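Local coordinates for protein alpha-1,2-mannosidase (Trichoderma reesei, PDB 1HCU) that probably trims alpha-1,2-linked mannose residues from high-mannose N-glycans, as a calcium-dependent hydrolase of glycosyl hydrolase family 47, at residues I350-F355 with A379-T384; Q345-I350 with T438-G443; K288-L293 with A336-G341; Y387-P392 with Y431-D436. All blocks are in the same frame, centred on the assembly; numbering follows the deposited sequence.

Contact 1: residues I350-F355 with A379-T384; sequences IGPEGF and AGFWVT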
# COMPACT_ATOMS: atom_id res chain seq x y z
N ILE A 350 13.96 12.60 -5.37
CA ILE A 350 12.68 11.91 -5.18
C ILE A 350 12.33 11.12 -6.44
O ILE A 350 12.52 11.61 -7.56
CB ILE A 350 11.54 12.93 -4.87
CG1 ILE A 350 11.86 13.68 -3.57
CG2 ILE A 350 10.19 12.21 -4.76
CD1 ILE A 350 10.93 14.84 -3.26
N GLY A 351 11.82 9.90 -6.27
CA GLY A 351 11.47 9.06 -7.41
C GLY A 351 10.26 9.51 -8.21
O GLY A 351 9.32 10.07 -7.65
N PRO A 352 10.25 9.27 -9.54
CA PRO A 352 9.14 9.64 -10.42
C PRO A 352 7.93 8.71 -10.27
O PRO A 352 8.06 7.60 -9.78
CB PRO A 352 9.76 9.56 -11.81
CG PRO A 352 10.72 8.42 -11.66
CD PRO A 352 11.35 8.67 -10.31
N GLU A 353 6.77 9.19 -10.70
CA GLU A 353 5.53 8.43 -10.63
C GLU A 353 5.57 7.30 -11.66
O GLU A 353 5.12 6.18 -11.41
CB GLU A 353 4.36 9.35 -10.93
CG GLU A 353 3.25 9.27 -9.93
CD GLU A 353 2.38 8.08 -10.16
OE1 GLU A 353 2.20 7.74 -11.34
OE2 GLU A 353 1.88 7.50 -9.18
N GLY A 354 6.12 7.63 -12.82
CA GLY A 354 6.25 6.66 -13.88
C GLY A 354 7.56 6.89 -14.60
O GLY A 354 7.96 8.03 -14.82
N PHE A 355 8.24 5.80 -14.96
CA PHE A 355 9.51 5.88 -15.67
C PHE A 355 9.64 4.69 -16.61
O PHE A 355 8.93 3.69 -16.47
CB PHE A 355 10.69 5.92 -14.68
CG PHE A 355 10.85 4.67 -13.85
CD1 PHE A 355 11.62 3.60 -14.30
CD2 PHE A 355 10.22 4.56 -12.61
CE1 PHE A 355 11.77 2.45 -13.53
CE2 PHE A 355 10.36 3.41 -11.83
CZ PHE A 355 11.13 2.35 -12.29
N ALA A 379 21.66 7.47 -15.85
CA ALA A 379 20.69 7.09 -14.82
C ALA A 379 20.09 5.70 -15.02
O ALA A 379 19.78 5.01 -14.05
CB ALA A 379 19.59 8.12 -14.74
N GLY A 380 19.89 5.31 -16.28
CA GLY A 380 19.32 4.00 -16.54
C GLY A 380 17.81 4.00 -16.71
O GLY A 380 17.19 2.93 -16.74
N PHE A 381 17.20 5.18 -16.81
CA PHE A 381 15.76 5.28 -16.99
C PHE A 381 15.38 6.71 -17.36
O PHE A 381 16.19 7.62 -17.20
CB PHE A 381 15.04 4.88 -15.68
CG PHE A 381 15.17 5.90 -14.56
CD1 PHE A 381 14.23 6.91 -14.40
CD2 PHE A 381 16.26 5.85 -13.69
CE1 PHE A 381 14.35 7.87 -13.38
CE2 PHE A 381 16.40 6.80 -12.67
CZ PHE A 381 15.44 7.81 -12.51
N TRP A 382 14.19 6.90 -17.90
CA TRP A 382 13.73 8.25 -18.18
C TRP A 382 12.34 8.38 -17.57
O TRP A 382 11.65 7.39 -17.34
CB TRP A 382 13.74 8.56 -19.68
CG TRP A 382 12.81 7.79 -20.52
CD1 TRP A 382 11.50 8.08 -20.78
CD2 TRP A 382 13.12 6.63 -21.28
NE1 TRP A 382 10.98 7.17 -21.67
CE2 TRP A 382 11.96 6.27 -22.00
CE3 TRP A 382 14.28 5.85 -21.44
CZ2 TRP A 382 11.91 5.17 -22.86
CZ3 TRP A 382 14.24 4.76 -22.30
CH2 TRP A 382 13.06 4.43 -23.00
N VAL A 383 11.95 9.61 -17.27
CA VAL A 383 10.67 9.88 -16.63
C VAL A 383 9.53 10.04 -17.61
O VAL A 383 9.66 10.73 -18.62
CB VAL A 383 10.74 11.17 -15.78
CG1 VAL A 383 9.46 11.33 -14.97
CG2 VAL A 383 11.96 11.13 -14.88
N THR A 384 8.41 9.40 -17.29
CA THR A 384 7.21 9.47 -18.12
C THR A 384 6.10 10.20 -17.34
O THR A 384 5.21 10.80 -17.93
CB THR A 384 6.71 8.05 -18.51
OG1 THR A 384 6.49 7.28 -17.32
CG2 THR A 384 7.73 7.33 -19.39
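Phe381 sets its ring against two residues of 350-355. Its CD1 lies 3.7 Å from Phe355 CB, and its CE1 reaches Pro352 CG at 4.1 Å. A chi1 of 71° holds CG of Phe381 between the backbone N and the carbonyl carbon, and the side chain crosses that of Phe355 at about a right angle. The two rings form an oblique pair, with planes at 68°. Trp382 takes part through its backbone, its O coming to 3.1 Å from Phe355 CA, while its side chain starts off away from 350-355 and its indole meets Tyr376 edge-to-face. Val383 pairs with Phe355 as an antiparallel, non-hydrogen-bonded pair whose CA atoms are 4.3 Å apart, both side chains on one face of the sheet. From there CG1 of Val383 packs on Pro352 CB at 3.6 Å and also touches Gly354 O. At Thr384 the chain turns a corner, and its N donates to Gly354 O over 2.9 Å, nearly straight at 166°, from above the carbonyl plane. Glu353 and Gly354 both face Ala385, just past the corner, in a classic beta bulge. Between the two segments, one backbone bond and a buried apolar patch are consistent with a chain path held by pairing and packing beside Glu353, the predicted proton donor, whose OE2 is engaged by a salt bridge to Arg391.

Contact 2: residues Q345-I350 with T438-G443; sequences QTASGI and TQANGG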
# COMPACT_ATOMS: atom_id res chain seq x y z
N GLN A 345 18.82 9.50 -8.24
CA GLN A 345 19.37 10.09 -9.46
C GLN A 345 18.62 11.29 -10.05
O GLN A 345 19.10 11.90 -11.01
CB GLN A 345 19.57 9.00 -10.51
CG GLN A 345 20.48 7.89 -10.00
CD GLN A 345 20.84 6.86 -11.06
OE1 GLN A 345 21.79 7.05 -11.82
NE2 GLN A 345 20.07 5.77 -11.12
N THR A 346 17.47 11.65 -9.48
CA THR A 346 16.75 12.81 -10.00
C THR A 346 17.36 14.06 -9.35
O THR A 346 18.17 13.95 -8.43
CB THR A 346 15.24 12.78 -9.67
OG1 THR A 346 15.05 12.85 -8.25
CG2 THR A 346 14.60 11.50 -10.20
N ALA A 347 16.95 15.23 -9.82
CA ALA A 347 17.47 16.47 -9.27
C ALA A 347 16.93 16.69 -7.86
O ALA A 347 17.63 17.21 -7.00
CB ALA A 347 17.09 17.65 -10.18
N SER A 348 15.69 16.29 -7.61
CA SER A 348 15.13 16.48 -6.27
C SER A 348 15.49 15.34 -5.31
O SER A 348 15.34 15.48 -4.09
CB SER A 348 13.60 16.59 -6.34
OG SER A 348 13.03 15.37 -6.77
N GLY A 349 15.98 14.23 -5.85
CA GLY A 349 16.31 13.10 -5.00
C GLY A 349 15.05 12.31 -4.67
O GLY A 349 15.07 11.44 -3.80
N ILE A 350 13.96 12.60 -5.37
CA ILE A 350 12.68 11.91 -5.18
C ILE A 350 12.33 11.12 -6.44
O ILE A 350 12.52 11.61 -7.56
CB ILE A 350 11.54 12.93 -4.87
CG1 ILE A 350 11.86 13.68 -3.57
CG2 ILE A 350 10.19 12.21 -4.76
CD1 ILE A 350 10.93 14.84 -3.26
N THR A 438 11.93 15.78 -11.47
CA THR A 438 13.20 15.98 -12.16
C THR A 438 13.68 17.42 -11.93
O THR A 438 14.73 17.81 -12.43
CB THR A 438 13.06 15.73 -13.68
OG1 THR A 438 12.30 16.79 -14.27
CG2 THR A 438 12.36 14.40 -13.94
N GLN A 439 12.91 18.19 -11.16
CA GLN A 439 13.27 19.57 -10.85
C GLN A 439 13.81 19.62 -9.42
O GLN A 439 13.21 19.05 -8.50
CB GLN A 439 12.04 20.47 -10.97
CG GLN A 439 12.28 21.76 -11.71
CD GLN A 439 10.98 22.41 -12.11
OE1 GLN A 439 10.19 21.84 -12.87
NE2 GLN A 439 10.73 23.62 -11.60
N ALA A 440 14.94 20.29 -9.24
CA ALA A 440 15.58 20.39 -7.93
C ALA A 440 14.64 20.75 -6.78
O ALA A 440 14.65 20.09 -5.74
CB ALA A 440 16.71 21.39 -8.00
N ASN A 441 13.84 21.80 -6.95
CA ASN A 441 12.91 22.25 -5.91
C ASN A 441 11.60 21.47 -5.85
O ASN A 441 10.78 21.72 -4.97
CB ASN A 441 12.59 23.74 -6.09
CG ASN A 441 11.87 24.04 -7.41
OD1 ASN A 441 11.56 23.13 -8.19
ND2 ASN A 441 11.59 25.32 -7.65
N GLY A 442 11.39 20.54 -6.78
CA GLY A 442 10.16 19.76 -6.77
C GLY A 442 9.16 20.21 -7.83
O GLY A 442 8.16 19.53 -8.07
N GLY A 443 9.42 21.36 -8.44
CA GLY A 443 8.54 21.87 -9.49
C GLY A 443 7.26 22.55 -9.05
O GLY A 443 6.45 22.93 -9.90
O HOH W 1 16.37 15.28 -12.65
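Ser348 and Ala440 approach with their CA atoms 4.3 Å apart, where two irregular loops meet and no direct hydrogen bond joins segments 345-350 and 438-443. The motifs are tight turns: a type I beta turn runs from Gln439 to Gly442, closed by Gly442 N to Gln439 O at 2.9 Å, and an ST turn is built on Ser348. Both loops lie among the helix-connecting segments of the alpha/alpha barrel that family 47 enzymes share. Ala347 points its methyl group at the other backbone, with CB 3.3 Å from Thr438 O and close to Ala440 N and the methyl of Ala440. Ser348 presents CB rather than its hydroxyl, the nearest atom being Gln439 O at 3.3 Å. A chi1 of 66° holds OG between its own backbone N and carbonyl carbon, where it accepts from Ile350 N at 3.2 Å and also bonds to Val437 O, just before segment 438-443. An alanine here would probably leave both Ile350 N and Val437 O without this hydroxyl partner, setting the turn freer to shift against the 438-443 loop. On that loop, Asn441 OD1 accepts from Gly443 N at 2.8 Å and 162°, an Asx turn. Between the two segments a water also bridges, accepting from Ala347 N at 2.9 Å and donating to Thr438 O at 3.0 Å.

Contact 3: residues K288-L293 with A336-G341; sequences KDLTFL and ASSYFG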
# COMPACT_ATOMS: atom_id res chain seq x y z
N LYS A 288 22.80 -2.01 -16.72
CA LYS A 288 22.47 -3.41 -16.53
C LYS A 288 22.40 -3.81 -15.06
O LYS A 288 21.61 -4.68 -14.68
CB LYS A 288 23.49 -4.29 -17.25
CG LYS A 288 22.93 -5.05 -18.44
CD LYS A 288 23.15 -4.33 -19.74
CE LYS A 288 24.60 -4.42 -20.17
NZ LYS A 288 24.74 -3.92 -21.57
N ASP A 289 23.22 -3.17 -14.23
CA ASP A 289 23.26 -3.46 -12.80
C ASP A 289 21.91 -3.20 -12.14
O ASP A 289 21.67 -3.63 -11.01
CB ASP A 289 24.36 -2.63 -12.09
CG ASP A 289 24.22 -1.12 -12.31
OD1 ASP A 289 24.48 -0.64 -13.45
OD2 ASP A 289 23.87 -0.40 -11.35
N LEU A 290 21.03 -2.50 -12.84
CA LEU A 290 19.72 -2.19 -12.32
C LEU A 290 18.69 -3.22 -12.74
O LEU A 290 18.77 -3.79 -13.83
CB LEU A 290 19.26 -0.82 -12.81
CG LEU A 290 19.37 0.38 -11.88
CD1 LEU A 290 20.58 0.32 -10.97
CD2 LEU A 290 19.42 1.59 -12.76
N THR A 291 17.71 -3.45 -11.88
CA THR A 291 16.66 -4.39 -12.18
C THR A 291 15.29 -3.81 -11.85
O THR A 291 15.03 -3.47 -10.70
CB THR A 291 16.83 -5.70 -11.40
OG1 THR A 291 18.07 -6.33 -11.77
CG2 THR A 291 15.68 -6.65 -11.71
N PHE A 292 14.43 -3.71 -12.86
CA PHE A 292 13.06 -3.21 -12.69
C PHE A 292 12.07 -4.29 -13.12
O PHE A 292 12.45 -5.27 -13.76
CB PHE A 292 12.81 -1.95 -13.55
CG PHE A 292 13.69 -0.78 -13.19
CD1 PHE A 292 13.70 -0.27 -11.89
CD2 PHE A 292 14.51 -0.20 -14.15
CE1 PHE A 292 14.53 0.79 -11.56
CE2 PHE A 292 15.35 0.88 -13.82
CZ PHE A 292 15.36 1.37 -12.53
N LEU A 293 10.80 -4.10 -12.79
CA LEU A 293 9.77 -5.05 -13.18
C LEU A 293 8.99 -4.51 -14.38
O LEU A 293 8.45 -3.39 -14.33
CB LEU A 293 8.81 -5.33 -12.00
CG LEU A 293 9.41 -6.01 -10.76
CD1 LEU A 293 8.32 -6.42 -9.77
CD2 LEU A 293 10.19 -7.23 -11.21
N ALA A 336 14.52 -3.31 -4.16
CA ALA A 336 14.49 -2.15 -3.29
C ALA A 336 15.60 -1.18 -3.71
O ALA A 336 15.38 0.03 -3.80
CB ALA A 336 14.69 -2.58 -1.85
N SER A 337 16.77 -1.73 -3.99
CA SER A 337 17.93 -0.97 -4.40
C SER A 337 17.74 -0.30 -5.75
O SER A 337 18.05 0.89 -5.93
CB SER A 337 19.15 -1.88 -4.46
OG SER A 337 20.27 -1.20 -4.98
N SER A 338 17.23 -1.05 -6.72
CA SER A 338 17.03 -0.51 -8.05
C SER A 338 16.03 0.63 -8.08
O SER A 338 16.27 1.66 -8.71
CB SER A 338 16.59 -1.62 -9.01
OG SER A 338 17.68 -2.44 -9.35
N TYR A 339 14.91 0.44 -7.40
CA TYR A 339 13.88 1.47 -7.35
C TYR A 339 14.34 2.69 -6.57
O TYR A 339 13.87 3.81 -6.81
CB TYR A 339 12.59 0.87 -6.79
CG TYR A 339 11.79 0.14 -7.85
CD1 TYR A 339 10.87 0.81 -8.64
CD2 TYR A 339 12.00 -1.23 -8.11
CE1 TYR A 339 10.17 0.18 -9.65
CE2 TYR A 339 11.30 -1.88 -9.13
CZ TYR A 339 10.39 -1.16 -9.90
OH TYR A 339 9.69 -1.78 -10.91
N PHE A 340 15.27 2.51 -5.64
CA PHE A 340 15.77 3.66 -4.90
C PHE A 340 16.64 4.49 -5.85
O PHE A 340 16.77 5.70 -5.67
CB PHE A 340 16.61 3.25 -3.69
CG PHE A 340 17.21 4.41 -2.97
CD1 PHE A 340 16.43 5.24 -2.18
CD2 PHE A 340 18.56 4.72 -3.14
CE1 PHE A 340 16.98 6.36 -1.56
CE2 PHE A 340 19.11 5.84 -2.54
CZ PHE A 340 18.32 6.66 -1.74
N GLY A 341 17.20 3.84 -6.86
CA GLY A 341 18.03 4.53 -7.83
C GLY A 341 17.24 5.56 -8.63
O GLY A 341 17.84 6.45 -9.25
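The rings of Phe292 and Tyr339 meet edge-to-face, with the edge of Phe292 directed at the face of Tyr339. CD1 of Phe292 stands 3.9 Å above the tyrosine plane, over its centre, and the planes are at 77°, which defines a T-shaped pair. At the edge of the Phe292 ring, Tyr339 CE2 lies in plane, and Ser338 O is also near that plane, 3.5 Å from CE1. Phe292 meets Phe355 edge-to-face as well, so the pair belongs to a larger aromatic cluster. Beside the rings, two hydroxyls of helix 326-344 take backbone N-H groups of the 288-293 chain. Ser338 OG accepts from Thr291 N at 2.7 Å, almost straight at 169°; with chi1 at -75° its OG sits anti to the carbonyl carbon, and it is also bonded to Lys334 O, one helical turn back. Tyr339 OH accepts from Leu293 N at 3.2 Å and has a second partner in Ser305 OG on the adjacent strand. The phenol oxygen also touches Leu293 CB at 3.8 Å. Thr291 and Leu293 thus turn alternate amides to the helix, whereas the backbone of Phe292 bonds to Ser282. The chemistry is that of a helix docked by side-chain acceptors on the start of strand 292-297 and the residue before it: buried amides are satisfied by hydroxyls, and the edge-to-face pair adds apolar contact beside them.

Contact 4: residues Y387-P392 with Y431-D436; sequences YYILRP and YSSIND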
# COMPACT_ATOMS: atom_id res chain seq x y z
N TYR A 387 5.39 13.78 -11.55
CA TYR A 387 4.90 14.11 -10.22
C TYR A 387 5.14 13.08 -9.13
O TYR A 387 5.49 11.92 -9.39
CB TYR A 387 3.41 14.47 -10.27
CG TYR A 387 2.54 13.43 -10.93
CD1 TYR A 387 2.36 13.40 -12.32
CD2 TYR A 387 1.90 12.45 -10.16
CE1 TYR A 387 1.56 12.43 -12.92
CE2 TYR A 387 1.11 11.47 -10.76
CZ TYR A 387 0.94 11.47 -12.13
OH TYR A 387 0.18 10.48 -12.70
N TYR A 388 4.96 13.54 -7.89
CA TYR A 388 5.10 12.73 -6.69
C TYR A 388 3.99 13.18 -5.73
O TYR A 388 3.87 14.38 -5.40
CB TYR A 388 6.47 12.95 -6.02
CG TYR A 388 6.60 12.22 -4.70
CD1 TYR A 388 6.63 10.82 -4.64
CD2 TYR A 388 6.65 12.92 -3.50
CE1 TYR A 388 6.70 10.15 -3.42
CE2 TYR A 388 6.72 12.26 -2.27
CZ TYR A 388 6.75 10.88 -2.24
OH TYR A 388 6.83 10.23 -1.03
N ILE A 389 3.17 12.24 -5.27
CA ILE A 389 2.08 12.59 -4.37
C ILE A 389 2.18 11.96 -3.00
O ILE A 389 1.19 11.49 -2.43
CB ILE A 389 0.69 12.25 -5.00
CG1 ILE A 389 0.52 10.74 -5.17
CG2 ILE A 389 0.58 12.91 -6.37
CD1 ILE A 389 -0.87 10.36 -5.70
N LEU A 390 3.40 11.95 -2.47
CA LEU A 390 3.66 11.43 -1.13
C LEU A 390 3.48 9.91 -0.98
O LEU A 390 3.13 9.44 0.11
CB LEU A 390 2.77 12.19 -0.13
CG LEU A 390 2.84 13.73 -0.20
CD1 LEU A 390 1.90 14.38 0.80
CD2 LEU A 390 4.29 14.18 0.09
N ARG A 391 3.73 9.15 -2.05
CA ARG A 391 3.59 7.69 -1.97
C ARG A 391 4.60 7.08 -1.01
O ARG A 391 5.62 7.70 -0.70
CB ARG A 391 3.71 7.05 -3.36
CG ARG A 391 2.48 7.33 -4.23
CD ARG A 391 2.47 6.45 -5.46
NE ARG A 391 1.43 6.79 -6.43
CZ ARG A 391 0.12 6.63 -6.25
NH1 ARG A 391 -0.37 6.13 -5.12
NH2 ARG A 391 -0.72 6.95 -7.23
N PRO A 392 4.33 5.87 -0.52
CA PRO A 392 5.25 5.25 0.42
C PRO A 392 5.97 3.98 -0.02
O PRO A 392 6.86 3.50 0.68
CB PRO A 392 4.35 4.97 1.60
CG PRO A 392 3.12 4.40 0.87
CD PRO A 392 2.98 5.28 -0.38
N TYR A 431 2.83 19.26 4.28
CA TYR A 431 3.50 18.69 3.12
C TYR A 431 2.50 18.45 2.00
O TYR A 431 1.31 18.23 2.24
CB TYR A 431 4.21 17.37 3.50
CG TYR A 431 5.22 17.52 4.62
CD1 TYR A 431 4.82 17.50 5.95
CD2 TYR A 431 6.57 17.77 4.34
CE1 TYR A 431 5.73 17.73 6.99
CE2 TYR A 431 7.49 18.00 5.36
CZ TYR A 431 7.06 17.98 6.68
OH TYR A 431 7.95 18.26 7.70
N SER A 432 2.98 18.48 0.77
CA SER A 432 2.08 18.32 -0.36
C SER A 432 2.72 17.61 -1.54
O SER A 432 3.94 17.49 -1.64
CB SER A 432 1.59 19.71 -0.80
OG SER A 432 0.92 19.65 -2.05
N SER A 433 1.86 17.15 -2.44
CA SER A 433 2.28 16.49 -3.66
C SER A 433 3.02 17.54 -4.47
O SER A 433 2.71 18.73 -4.37
CB SER A 433 1.07 16.02 -4.46
OG SER A 433 0.17 15.28 -3.66
N ILE A 434 3.99 17.11 -5.26
CA ILE A 434 4.78 18.01 -6.08
C ILE A 434 4.66 17.69 -7.57
O ILE A 434 4.47 16.53 -7.96
CB ILE A 434 6.26 17.98 -5.66
CG1 ILE A 434 6.75 16.52 -5.59
CG2 ILE A 434 6.41 18.69 -4.33
CD1 ILE A 434 8.24 16.38 -5.34
N ASN A 435 4.81 18.72 -8.40
CA ASN A 435 4.68 18.59 -9.85
C ASN A 435 5.81 17.93 -10.64
O ASN A 435 5.57 17.02 -11.42
CB ASN A 435 4.40 19.96 -10.47
CG ASN A 435 3.13 20.60 -9.93
OD1 ASN A 435 2.09 19.95 -9.84
ND2 ASN A 435 3.22 21.87 -9.57
N ASP A 436 7.04 18.39 -10.46
CA ASP A 436 8.15 17.84 -11.23
C ASP A 436 9.31 17.37 -10.38
O ASP A 436 10.07 18.16 -9.83
CB ASP A 436 8.65 18.88 -12.22
CG ASP A 436 9.45 18.28 -13.35
OD1 ASP A 436 10.08 17.22 -13.15
OD2 ASP A 436 9.44 18.88 -14.44
O HOH W 2 -0.58 13.66 -1.46
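Tyr388 and Ile434 form the tight part of this contact, a single antiparallel bridge between segments whose directions differ by 163°. Tyr388 N donates to Ile434 O at 3.0 Å with an angle of 167°. The return bond, Ile434 N to Tyr388 O, is 2.7 Å long and lies nearly along the C=O axis. The side chains cross obliquely: Tyr388 CB rests 3.6 Å from Ile434 CG1, which stands at the edge of the phenol ring near its plane. With chi1 at 175°, CG of Tyr388 is anti to its backbone N; the ring has Leu390 N over one face, and its OH donates to Arg391 O at 2.8 Å on an in-plane lone pair. Leu390 extends the packing, its CD2 touching Ser432 O at 3.8 Å and its CD1 meeting the same residue. An alanine at Leu390 would probably open a gap over the Ser432 backbone, with the contacts of CG, CD1 and CD2 lost. The looser side is at the exposed Tyr387 and Asn435, where backbone pairing gives out and Tyr387 CB merely abuts Ile434 O at 3.3 Å. Water joins in at Ile389, one molecule lying 2.8 Å from Ser433 OG and 3.0 Å from Ile389 O. The two loops are wedged between helices: Tyr388 and Ile434 press on helix 408-425, Ile389 and Leu390 on helix 451-465, and Tyr431 on helix 13-33, while Tyr387 leans on Glu353 of the segment leading into strand 354-356.

Contacts 1, 3 and 4 are buried, whereas contact 2 lies at the surface. Contacts 1 and 3 reach the same antiparallel sheet, one through strand pairing and one through helix docking, and they meet where the Phe355 ring packs on Tyr339 and Phe292. Contact 2 shares Ile350 with contact 1 and joins contact 4 through the bond of Asp436 N to Gly442 O. Ile350 also packs on Tyr388 and Ile434 of contact 4. Aromatic packing marks contacts 1 and 3, and a two-bond backbone bridge marks contact 4, which has a water at one side, whereas contact 2 has no direct bond between its segments. Contacts 3 and 4 do not touch, their nearest atoms about 10 Å apart.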